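Local coordinates for protein antisigma-factor antagonist, STAS (Rhodobacter sphaeroides, PDB 3OIZ) that is the STAS domain of a membrane protein that probably transports sulfate, as SulP-family relatives do, at residues E32-M35 against A36-F40. Sequence-based numbering, arbitrary orientation.
Sequences EDFM and AAFDF
F34 and F38 meet in a T-shaped (edge-to-face) stack where a short helix gives way to an extended chain. The edge of F38 points at the face of F34. The ring centroids lie 5.1 Å apart and the planes are turned by 71°. The closest atoms are F34 CZ and F38 CE2, at 3.6 Å, offset toward the rim of the F34 ring. With CG anti to the backbone N (chi1 172°), the F34 ring stands beside its own carbonyl carbon, where its face meets F38. F38 CE2 also comes within 3.2 Å of F34 O. A64 of helix 59-74 and F5 of strand 5-11 also touch F34. With an alanine here, the F38 edge would probably lose its aromatic face and a gap would open beside A64 and F5.

M35, a selenomethionine, takes part with both side chain and backbone. Its chain bends at chi2 and chi3, and the bends bring CE to the F40 ring. CE sits 3.8 Å from F40 CZ, and the two side chains cross at about a right angle. M67 and K71 of helix 59-74 also touch M35. M35 O accepts F38 N at 3.2 Å in a nearly straight bond (170°). A water donates to both M35 O and F38 O, so M35 O is gripped by two donors.

A36 contributes mainly through its backbone. A36 N bonds to E32 O at 3.1 Å, the usual i to i+4 helical bond. The next turn is tighter: A37 N bonds to F34 O and more weakly to D33 O.

The amides of A36, A37 and F38 thus all find backbone oxygens as the helix ends. F34 and F38 are buried in the STAS domain, while M35 and F40 are partly exposed and lie against helix 59-74.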
# COMPACT_ATOMS: atom_id res chain seq x y z
N GLU A 32 -0.08 -4.94 10.89
CA GLU A 32 -0.63 -3.76 11.59
C GLU A 32 0.21 -2.50 11.30
O GLU A 32 -0.34 -1.43 11.08
CB GLU A 32 -0.76 -4.01 13.09
CG GLU A 32 -1.86 -5.04 13.47
CD GLU A 32 -1.83 -5.39 14.98
OE1 GLU A 32 -1.44 -4.52 15.82
OE2 GLU A 32 -2.20 -6.54 15.34
N ASP A 33 1.53 -2.66 11.24
CA ASP A 33 2.40 -1.54 10.89
C ASP A 33 2.15 -1.07 9.48
O ASP A 33 2.14 0.14 9.20
CB ASP A 33 3.87 -1.96 11.04
CG ASP A 33 4.15 -2.61 12.37
OD1 ASP A 33 4.64 -1.88 13.24
OD2 ASP A 33 3.88 -3.85 12.58
N PHE A 34 1.94 -2.04 8.57
CA PHE A 34 1.64 -1.70 7.18
C PHE A 34 0.34 -0.86 7.09
O PHE A 34 0.29 0.18 6.41
CB PHE A 34 1.56 -3.00 6.36
CG PHE A 34 1.08 -2.81 4.97
CD1 PHE A 34 1.97 -2.44 3.95
CD2 PHE A 34 -0.26 -3.03 4.66
CE1 PHE A 34 1.50 -2.25 2.61
CE2 PHE A 34 -0.72 -2.87 3.35
CZ PHE A 34 0.14 -2.50 2.32
N MSE A 35 -0.72 -1.33 7.75
CA MSE A 35 -1.99 -0.58 7.76
C MSE A 35 -1.84 0.84 8.30
O MSE A 35 -2.41 1.79 7.73
CB MSE A 35 -3.09 -1.32 8.54
CG MSE A 35 -3.45 -2.69 7.96
SE MSE A 35 -3.96 -2.70 6.11
CE MSE A 35 -5.65 -1.82 6.29
N ALA A 36 -1.02 1.00 9.34
CA ALA A 36 -0.85 2.28 10.00
C ALA A 36 -0.12 3.28 9.13
O ALA A 36 -0.10 4.49 9.47
CB ALA A 36 -0.11 2.08 11.27
N ALA A 37 0.50 2.79 8.05
CA ALA A 37 1.20 3.68 7.11
C ALA A 37 0.28 4.59 6.28
O ALA A 37 0.73 5.61 5.73
CB ALA A 37 2.12 2.90 6.21
N PHE A 38 -0.99 4.24 6.18
CA PHE A 38 -1.90 4.94 5.24
C PHE A 38 -2.87 5.87 5.98
O PHE A 38 -3.37 5.55 7.07
CB PHE A 38 -2.68 3.91 4.41
CG PHE A 38 -1.80 3.00 3.62
CD1 PHE A 38 -1.34 3.38 2.37
CD2 PHE A 38 -1.44 1.75 4.12
CE1 PHE A 38 -0.49 2.54 1.62
CE2 PHE A 38 -0.58 0.89 3.40
CZ PHE A 38 -0.11 1.27 2.14
N ASP A 39 -3.17 7.02 5.39
CA ASP A 39 -4.18 7.91 5.93
C ASP A 39 -5.46 7.71 5.12
O ASP A 39 -5.66 8.37 4.07
CB ASP A 39 -3.71 9.36 5.81
CG ASP A 39 -4.76 10.36 6.31
OD1 ASP A 39 -5.84 9.93 6.81
OD2 ASP A 39 -4.52 11.60 6.17
N PHE A 40 -6.32 6.82 5.58
CA PHE A 40 -7.51 6.45 4.84
C PHE A 40 -8.55 7.57 4.81
O PHE A 40 -9.42 7.59 3.93
CB PHE A 40 -8.11 5.15 5.40
CG PHE A 40 -7.18 3.97 5.29
CD1 PHE A 40 -6.81 3.45 4.04
CD2 PHE A 40 -6.63 3.40 6.43
CE1 PHE A 40 -5.92 2.37 3.94
CE2 PHE A 40 -5.77 2.32 6.34
CZ PHE A 40 -5.40 1.80 5.10
O HOH W 1 -4.05 3.74 9.23